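Local coordinates for protein amine oxidase (Emericella nidulans, PDB 3PGB) that probably oxidises primary amines, as a dimeric copper enzyme carrying one topaquinone cofactor in each subunit, at residues I104-P112 / A357-F367; S633-W641 / I667-S675. All blocks are in the same frame, centred on the assembly; numbering follows the deposited sequence.

Contact 1 (I104-P112 / A357-F367)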
loop_
_atom_site.group_PDB
_atom_site.type_symbol
_atom_site.label_atom_id
_atom_site.label_comp_id
_atom_site.label_asym_id
_atom_site.label_seq_id
_atom_site.Cartn_x
_atom_site.Cartn_y
_atom_site.Cartn_z
ATOM N N ILE A 104 26.629 -20.266 28.158
ATOM C CA ILE A 104 26.633 -20.095 26.706
ATOM C C ILE A 104 25.296 -19.485 26.278
ATOM O O ILE A 104 24.268 -20.158 26.293
ATOM C CB ILE A 104 26.859 -21.445 25.978
ATOM C CG1 ILE A 104 28.180 -22.075 26.408
ATOM C CG2 ILE A 104 26.856 -21.264 24.467
ATOM C CD1 ILE A 104 28.388 -23.468 25.868
ATOM N N ALA A 105 25.316 -18.211 25.905
ATOM C CA ALA A 105 24.103 -17.520 25.482
ATOM C C ALA A 105 23.702 -17.913 24.060
ATOM O O ALA A 105 22.517 -17.993 23.751
ATOM C CB ALA A 105 24.282 -15.998 25.583
ATOM N N LEU A 106 24.680 -18.158 23.198
ATOM C CA LEU A 106 24.388 -18.485 21.810
ATOM C C LEU A 106 25.521 -19.245 21.137
ATOM O O LEU A 106 26.687 -18.971 21.379
ATOM C CB LEU A 106 24.102 -17.208 21.018
ATOM C CG LEU A 106 23.720 -17.374 19.547
ATOM C CD1 LEU A 106 22.430 -18.162 19.407
ATOM C CD2 LEU A 106 23.604 -16.017 18.876
ATOM N N ILE A 107 25.150 -20.205 20.298
ATOM C CA ILE A 107 26.075 -20.861 19.383
ATOM C C ILE A 107 25.399 -20.872 18.023
ATOM O O ILE A 107 24.308 -21.431 17.871
ATOM C CB ILE A 107 26.386 -22.309 19.801
ATOM C CG1 ILE A 107 26.909 -22.363 21.238
ATOM C CG2 ILE A 107 27.407 -22.908 18.875
ATOM C CD1 ILE A 107 27.167 -23.773 21.735
ATOM N N GLU A 108 26.035 -20.242 17.043
ATOM C CA GLU A 108 25.473 -20.143 15.700
ATOM C C GLU A 108 26.581 -20.115 14.657
ATOM O O GLU A 108 27.752 -19.975 14.997
ATOM C CB GLU A 108 24.621 -18.880 15.565
ATOM C CG GLU A 108 25.417 -17.575 15.694
ATOM C CD GLU A 108 24.611 -16.344 15.343
ATOM O OE1 GLU A 108 23.362 -16.438 15.280
ATOM O OE2 GLU A 108 25.232 -15.278 15.129
ATOM N N LEU A 109 26.196 -20.238 13.390
ATOM C CA LEU A 109 27.140 -20.122 12.295
ATOM C C LEU A 109 27.578 -18.680 12.199
ATOM O O LEU A 109 26.747 -17.770 12.167
ATOM C CB LEU A 109 26.509 -20.546 10.962
ATOM C CG LEU A 109 27.411 -20.426 9.725
ATOM C CD1 LEU A 109 28.532 -21.453 9.774
ATOM C CD2 LEU A 109 26.609 -20.570 8.429
ATOM N N HIS A 110 28.885 -18.468 12.163
ATOM C CA HIS A 110 29.401 -17.168 11.794
ATOM C C HIS A 110 29.242 -17.080 10.291
ATOM O O HIS A 110 29.771 -17.920 9.573
ATOM C CB HIS A 110 30.867 -17.025 12.184
ATOM C CG HIS A 110 31.488 -15.753 11.706
ATOM N ND1 HIS A 110 31.291 -14.545 12.337
ATOM C CD2 HIS A 110 32.299 -15.500 10.653
ATOM C CE1 HIS A 110 31.959 -13.603 11.698
ATOM N NE2 HIS A 110 32.580 -14.156 10.673
ATOM N N ARG A 111 28.500 -16.086 9.814
ATOM C CA ARG A 111 28.306 -15.924 8.372
ATOM C C ARG A 111 29.599 -15.485 7.713
ATOM O O ARG A 111 30.282 -14.592 8.215
ATOM C CB ARG A 111 27.195 -14.924 8.066
ATOM C CG ARG A 111 25.824 -15.548 8.105
ATOM C CD ARG A 111 24.733 -14.501 8.124
ATOM N NE ARG A 111 23.440 -15.090 8.472
ATOM C CZ ARG A 111 22.340 -14.395 8.749
ATOM N NH1 ARG A 111 22.350 -13.069 8.713
ATOM N NH2 ARG A 111 21.220 -15.035 9.064
ATOM N N PRO A 112 29.948 -16.120 6.587
ATOM C CA PRO A 112 31.205 -15.788 5.939
ATOM C C PRO A 112 31.168 -14.400 5.315
ATOM O O PRO A 112 30.100 -13.900 4.963
ATOM C CB PRO A 112 31.350 -16.869 4.862
ATOM C CG PRO A 112 29.984 -17.308 4.578
ATOM C CD PRO A 112 29.215 -17.169 5.859
ATOM N N ALA A 357 18.251 -17.970 4.829
ATOM C CA ALA A 357 19.103 -18.019 6.015
ATOM C C ALA A 357 18.268 -17.663 7.230
ATOM O O ALA A 357 17.210 -17.050 7.100
ATOM C CB ALA A 357 20.265 -17.069 5.870
ATOM N N PHE A 358 18.737 -18.050 8.411
ATOM C CA PHE A 358 17.964 -17.844 9.632
ATOM C C PHE A 358 18.846 -17.821 10.875
ATOM O O PHE A 358 19.604 -18.758 11.109
ATOM C CB PHE A 358 16.924 -18.957 9.770
ATOM C CG PHE A 358 15.829 -18.650 10.746
ATOM C CD1 PHE A 358 15.931 -19.039 12.070
ATOM C CD2 PHE A 358 14.693 -17.982 10.336
ATOM C CE1 PHE A 358 14.914 -18.758 12.974
ATOM C CE2 PHE A 358 13.674 -17.697 11.228
ATOM C CZ PHE A 358 13.780 -18.090 12.547
ATOM N N ASN A 359 18.745 -16.760 11.672
ATOM C CA ASN A 359 19.471 -16.696 12.944
ATOM C C ASN A 359 18.587 -16.313 14.126
ATOM O O ASN A 359 17.409 -16.004 13.957
ATOM C CB ASN A 359 20.702 -15.779 12.840
ATOM C CG ASN A 359 20.355 -14.340 12.532
ATOM O OD1 ASN A 359 19.261 -13.856 12.845
ATOM N ND2 ASN A 359 21.300 -13.636 11.920
ATOM N N ARG A 360 19.168 -16.382 15.321
ATOM C CA ARG A 360 18.499 -16.033 16.577
ATOM C C ARG A 360 18.139 -14.545 16.647
ATOM O O ARG A 360 17.057 -14.188 17.094
ATOM C CB ARG A 360 19.382 -16.480 17.773
ATOM C CG ARG A 360 19.578 -15.498 18.958
ATOM C CD ARG A 360 18.366 -15.409 19.838
ATOM N NE ARG A 360 18.635 -14.966 21.213
ATOM C CZ ARG A 360 18.868 -13.709 21.595
ATOM N NH1 ARG A 360 18.940 -12.713 20.723
ATOM N NH2 ARG A 360 19.053 -13.448 22.880
ATOM N N ASP A 361 19.036 -13.677 16.193
ATOM C CA ASP A 361 18.845 -12.235 16.369
ATOM C C ASP A 361 17.702 -11.678 15.524
ATOM O O ASP A 361 16.786 -11.053 16.063
ATOM C CB ASP A 361 20.127 -11.467 16.045
ATOM C CG ASP A 361 21.279 -11.811 16.977
ATOM O OD1 ASP A 361 21.037 -12.373 18.073
ATOM O OD2 ASP A 361 22.437 -11.496 16.605
ATOM N N THR A 362 17.754 -11.913 14.216
ATOM C CA THR A 362 16.838 -11.263 13.279
ATOM C C THR A 362 15.951 -12.231 12.488
ATOM O O THR A 362 15.180 -11.807 11.629
ATOM C CB THR A 362 17.619 -10.382 12.286
ATOM O OG1 THR A 362 18.581 -11.182 11.586
ATOM C CG2 THR A 362 18.336 -9.264 13.021
ATOM N N GLY A 363 16.048 -13.524 12.783
ATOM C CA GLY A 363 15.188 -14.510 12.148
ATOM C C GLY A 363 15.533 -14.695 10.685
ATOM O O GLY A 363 16.640 -15.101 10.359
ATOM N N LEU A 364 14.585 -14.370 9.809
ATOM C CA LEU A 364 14.692 -14.691 8.381
ATOM C C LEU A 364 15.626 -13.741 7.648
ATOM O O LEU A 364 15.698 -12.561 7.971
ATOM C CB LEU A 364 13.304 -14.643 7.727
ATOM C CG LEU A 364 13.148 -15.019 6.254
ATOM C CD1 LEU A 364 13.701 -16.400 5.962
ATOM C CD2 LEU A 364 11.674 -14.943 5.884
ATOM N N SER A 365 16.324 -14.269 6.651
ATOM C CA SER A 365 17.185 -13.468 5.792
ATOM C C SER A 365 17.290 -14.150 4.433
ATOM O O SER A 365 17.167 -15.375 4.348
ATOM C CB SER A 365 18.558 -13.343 6.434
ATOM O OG SER A 365 19.304 -12.307 5.841
ATOM N N LEU A 366 17.488 -13.362 3.379
ATOM C CA LEU A 366 17.641 -13.890 2.016
ATOM C C LEU A 366 19.021 -13.542 1.468
ATOM O O LEU A 366 19.516 -12.435 1.681
ATOM C CB LEU A 366 16.570 -13.321 1.078
ATOM C CG LEU A 366 15.142 -13.844 1.239
ATOM C CD1 LEU A 366 14.571 -13.470 2.592
ATOM C CD2 LEU A 366 14.252 -13.311 0.123
ATOM N N PHE A 367 19.628 -14.485 0.752
ATOM C CA PHE A 367 20.940 -14.285 0.142
ATOM C C PHE A 367 20.938 -14.671 -1.333
ATOM O O PHE A 367 20.178 -15.527 -1.765
ATOM C CB PHE A 367 21.999 -15.111 0.871
ATOM C CG PHE A 367 22.388 -14.555 2.207
ATOM C CD1 PHE A 367 21.719 -14.943 3.360
ATOM C CD2 PHE A 367 23.426 -13.643 2.315
ATOM C CE1 PHE A 367 22.084 -14.425 4.597
ATOM C CE2 PHE A 367 23.794 -13.122 3.547
ATOM C CZ PHE A 367 23.130 -13.510 4.687
HETATM O O HOH W 1 24.074 -14.683 12.226
HETATM O O HOH W 2 18.877 -13.942 9.574
#

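Contact 2 (S633-W641 / I667-S675)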
loop_
_atom_site.group_PDB
_atom_site.type_symbol
_atom_site.label_atom_id
_atom_site.label_comp_id
_atom_site.label_asym_id
_atom_site.label_seq_id
_atom_site.Cartn_x
_atom_site.Cartn_y
_atom_site.Cartn_z
ATOM N N SER A 633 16.571 10.428 24.385
ATOM C CA SER A 633 17.206 10.191 25.676
ATOM C C SER A 633 17.209 8.700 26.025
ATOM O O SER A 633 18.097 8.231 26.734
ATOM C CB SER A 633 16.497 10.984 26.784
ATOM O OG SER A 633 16.615 12.386 26.582
ATOM N N ASN A 634 16.220 7.957 25.532
ATOM C CA ASN A 634 16.163 6.514 25.758
ATOM C C ASN A 634 17.275 5.758 25.035
ATOM O O ASN A 634 17.874 4.822 25.582
ATOM C CB ASN A 634 14.832 5.938 25.275
ATOM C CG ASN A 634 13.659 6.376 26.108
ATOM O OD1 ASN A 634 13.815 7.006 27.154
ATOM N ND2 ASN A 634 12.463 6.040 25.642
ATOM N N LEU A 635 17.525 6.158 23.792
ATOM C CA LEU A 635 18.389 5.401 22.899
ATOM C C LEU A 635 19.840 5.818 22.994
ATOM O O LEU A 635 20.731 4.976 22.957
ATOM C CB LEU A 635 17.919 5.557 21.450
ATOM C CG LEU A 635 16.663 4.789 21.054
ATOM C CD1 LEU A 635 16.383 5.000 19.579
ATOM C CD2 LEU A 635 16.823 3.314 21.368
ATOM N N VAL A 636 20.071 7.123 23.098
ATOM C CA VAL A 636 21.415 7.681 23.019
ATOM C C VAL A 636 22.044 7.229 21.689
ATOM O O VAL A 636 21.561 7.631 20.634
ATOM C CB VAL A 636 22.245 7.340 24.280
ATOM C CG1 VAL A 636 23.582 8.067 24.270
ATOM C CG2 VAL A 636 21.461 7.717 25.525
ATOM N N HIS A 637 23.071 6.382 21.711
ATOM C CA HIS A 637 23.727 5.962 20.464
ATOM C C HIS A 637 23.263 4.580 19.956
ATOM O O HIS A 637 23.814 4.072 18.976
ATOM C CB HIS A 637 25.255 5.962 20.636
ATOM C CG HIS A 637 25.829 7.303 20.973
ATOM N ND1 HIS A 637 25.682 8.404 20.155
ATOM C CD2 HIS A 637 26.577 7.715 22.025
ATOM C CE1 HIS A 637 26.300 9.440 20.696
ATOM N NE2 HIS A 637 26.853 9.048 21.831
ATOM N N ALA A 638 22.236 4.006 20.588
ATOM C CA ALA A 638 21.886 2.591 20.398
ATOM C C ALA A 638 21.131 2.233 19.105
ATOM O O ALA A 638 21.088 1.063 18.723
ATOM C CB ALA A 638 21.100 2.083 21.608
ATOM N N ALA A 639 20.530 3.220 18.448
ATOM C CA ALA A 639 19.724 2.969 17.247
ATOM C C ALA A 639 19.761 4.161 16.293
ATOM O O ALA A 639 18.727 4.759 15.991
ATOM C CB ALA A 639 18.299 2.654 17.641
ATOM N N HIS A 640 20.954 4.506 15.816
ATOM C CA HIS A 640 21.104 5.660 14.921
ATOM C C HIS A 640 20.546 5.416 13.523
ATOM O O HIS A 640 20.387 6.351 12.741
ATOM C CB HIS A 640 22.568 6.082 14.816
ATOM C CG HIS A 640 23.033 6.938 15.948
ATOM N ND1 HIS A 640 22.445 8.145 16.256
ATOM C CD2 HIS A 640 24.051 6.781 16.826
ATOM C CE1 HIS A 640 23.070 8.685 17.287
ATOM N NE2 HIS A 640 24.047 7.876 17.652
ATOM N N TRP A 641 20.285 4.155 13.203
ATOM C CA TRP A 641 19.687 3.781 11.922
ATOM C C TRP A 641 18.220 4.202 11.842
ATOM O O TRP A 641 17.664 4.307 10.749
ATOM C CB TRP A 641 19.801 2.270 11.702
ATOM C CG TRP A 641 19.330 1.478 12.868
ATOM C CD1 TRP A 641 20.098 0.952 13.856
ATOM C CD2 TRP A 641 17.979 1.158 13.196
ATOM N NE1 TRP A 641 19.316 0.310 14.776
ATOM C CE2 TRP A 641 18.006 0.422 14.395
ATOM C CE3 TRP A 641 16.746 1.409 12.587
ATOM C CZ2 TRP A 641 16.850 -0.066 14.996
ATOM C CZ3 TRP A 641 15.598 0.917 13.185
ATOM C CH2 TRP A 641 15.659 0.192 14.376
ATOM N N ILE A 667 24.219 1.942 26.015
ATOM C CA ILE A 667 23.685 2.875 25.027
ATOM C C ILE A 667 24.625 4.046 24.727
ATOM O O ILE A 667 24.522 4.669 23.671
ATOM C CB ILE A 667 22.275 3.388 25.421
ATOM C CG1 ILE A 667 22.327 4.314 26.639
ATOM C CG2 ILE A 667 21.334 2.209 25.682
ATOM C CD1 ILE A 667 20.951 4.619 27.231
ATOM N N HIS A 668 25.548 4.331 25.642
ATOM C CA HIS A 668 26.562 5.367 25.416
ATOM C C HIS A 668 27.788 4.853 24.652
ATOM O O HIS A 668 28.559 5.647 24.121
ATOM C CB HIS A 668 26.985 5.995 26.745
ATOM C CG HIS A 668 25.928 6.862 27.356
ATOM N ND1 HIS A 668 25.705 8.161 26.951
ATOM C CD2 HIS A 668 25.023 6.612 28.333
ATOM C CE1 HIS A 668 24.713 8.676 27.658
ATOM N NE2 HIS A 668 24.284 7.757 28.507
ATOM N N ASN A 669 27.964 3.532 24.606
ATOM C CA ASN A 669 29.027 2.907 23.823
ATOM C C ASN A 669 28.584 1.510 23.337
ATOM O O ASN A 669 29.047 0.491 23.848
ATOM C CB ASN A 669 30.318 2.839 24.653
ATOM C CG ASN A 669 31.513 2.302 23.862
ATOM O OD1 ASN A 669 32.461 1.766 24.442
ATOM N ND2 ASN A 669 31.471 2.438 22.543
ATOM N N PRO A 670 27.662 1.466 22.356
ATOM C CA PRO A 670 27.136 0.198 21.851
ATOM C C PRO A 670 28.120 -0.530 20.932
ATOM O O PRO A 670 28.911 0.130 20.255
ATOM C CB PRO A 670 25.909 0.634 21.047
ATOM C CG PRO A 670 26.217 2.001 20.607
ATOM C CD PRO A 670 27.010 2.621 21.711
ATOM N N PRO A 671 28.065 -1.881 20.899
ATOM C CA PRO A 671 28.880 -2.659 19.975
ATOM C C PRO A 671 28.834 -2.139 18.542
ATOM O O PRO A 671 29.886 -1.901 17.941
ATOM C CB PRO A 671 28.277 -4.060 20.079
ATOM C CG PRO A 671 27.839 -4.153 21.488
ATOM C CD PRO A 671 27.368 -2.757 21.862
ATOM N N VAL A 672 27.630 -1.951 18.010
ATOM C CA VAL A 672 27.459 -1.346 16.688
ATOM C C VAL A 672 26.772 0.009 16.831
ATOM O O VAL A 672 25.603 0.098 17.214
ATOM C CB VAL A 672 26.660 -2.246 15.724
ATOM C CG1 VAL A 672 26.591 -1.609 14.338
ATOM C CG2 VAL A 672 27.295 -3.621 15.638
ATOM N N ASP A 673 27.531 1.057 16.540
ATOM C CA ASP A 673 27.036 2.410 16.471
ATOM C C ASP A 673 26.937 2.743 14.983
ATOM O O ASP A 673 27.942 3.052 14.325
ATOM C CB ASP A 673 28.009 3.335 17.200
ATOM C CG ASP A 673 27.576 4.786 17.188
ATOM O OD1 ASP A 673 26.929 5.214 16.207
ATOM O OD2 ASP A 673 27.919 5.504 18.161
ATOM N N PHE A 674 25.716 2.658 14.456
ATOM C CA PHE A 674 25.460 2.859 13.027
ATOM C C PHE A 674 26.014 4.196 12.513
ATOM O O PHE A 674 26.490 4.261 11.381
ATOM C CB PHE A 674 23.955 2.734 12.729
ATOM C CG PHE A 674 23.624 2.694 11.261
ATOM C CD1 PHE A 674 23.951 1.584 10.493
ATOM C CD2 PHE A 674 22.982 3.760 10.645
ATOM C CE1 PHE A 674 23.650 1.541 9.140
ATOM C CE2 PHE A 674 22.675 3.717 9.288
ATOM C CZ PHE A 674 23.011 2.612 8.540
ATOM N N SER A 675 25.978 5.243 13.339
ATOM C CA SER A 675 26.527 6.562 12.943
ATOM C C SER A 675 27.937 6.504 12.369
ATOM O O SER A 675 28.268 7.266 11.460
ATOM C CB SER A 675 26.543 7.541 14.121
ATOM O OG SER A 675 25.263 8.103 14.302
HETATM O O HOH W 3 23.265 3.070 16.316
HETATM O O HOH W 4 27.571 9.450 24.931
#

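Contact 1 (I104-P112 / A357-F367)
Arg111, following strand 102-110, reaches over the beta hairpin formed by strands 352-359 and 363-371, and so joins a small antiparallel sheet of the N-terminal part of the chain to the copper amine oxidase enzyme domain. The main contact is made through the two faces of its guanidinium group. The amide of Asn359 lies over one face, nearly parallel to it with planes 17° apart, and its ND2 stands 3.2 Å from Arg111 NH2. Both atoms are donors, so this is packing of flat groups and not a bond. Phe367 meets the opposite face with its ring steeply turned (74°), CE1 standing 4.1 Å from the guanidinium plane, over its centre. The arginine spans the gap because its chain is extended from CG to NE (chi2 167°). Phe367 in turn stacks on Trp68.

Apolar contacts involve the aliphatic parts of both arginines. Phe367 CZ lies 3.9 Å from Arg111 CD, and Leu106 CD1 packs on Arg360, 3.8 Å from its CB.

The polar links across the contact run through water. Glu108 runs alongside Asn359, pointing the same way, and one molecule joins them, accepting from Asn359 ND2 and donating to Glu108 OE2, an oxygen also bonded to His133 ND1. Arg135 on the adjoining strand binds Asp361 in a salt bridge, and Ala105 and Leu106 both face Arg135 in a classic beta bulge. The Asn359 amide is held from its other end too: OD1 accepts from Thr362 N (2.8 Å) in an Asx motif at the hairpin turn, and from Thr362 OG1 on a lone pair in the carbonyl plane. A second water, at the edge of the guanidinium and in its plane, accepts from Arg111 NH2 at 2.6 Å and donates to Gly363 O.

Contact 2 (S633-W641 / I667-S675)
A chi1 of -173° splits the two methyls of Val636 between its neighbours across the contact: CG1 comes 3.4 Å from His668 ND1, while CG2 lies over the His668 ring in a CH-pi contact and packs on Ile667 CD1. Ile667, with CG1 placed between its backbone N and carbonyl carbon (chi1 69°), crosses Val636 at about a right angle. A direct backbone hydrogen bond is close by, from His637 N to Ile667 O (3.0 Å).

His637 ND1 and His640 NE2 share a hydrogen bond lying in the plane of both rings, and His640 ND1 is hydrogen-bonded to Glu643 OE2. Ser675 OG sits over one face of His640, only 3.0 Å from CG, and Asp673 OD1 approaches CD2. Farther along, Trp641 CB rests over the face of Phe674, 4.0 Å from the ring centroid. A water bridges His637 O, His640 N and Phe674 N.

Val636 has positive phi at the second position of a type II' beta turn, Leu635 to Ala638, which sets this loop of the enzyme domain against the 667-675 loop leading to the calcium-binding Phe677.

In the fold
Both contacts are partly buried, and their nearest atoms are about 9 Å apart. Contact 1 lies nearer the centre of the chain and joins separate parts of the fold, a strand of an N-terminal sheet and a hairpin of the enzyme domain. Contact 2 pairs two loops within that domain, and its 633-641 side reaches the second subunit through Ser633. They approach common ground: strand 363-371 of contact 1 pairs with strand 374-389, on which Leu635 and Trp641 pack. Arginine, amide and water dominate the first; histidines, apolar side chains and a direct backbone bond dominate the second. The side chains of Arg360 and Trp641 each lie about 9 Å from that of Asp403, the predicted proton acceptor.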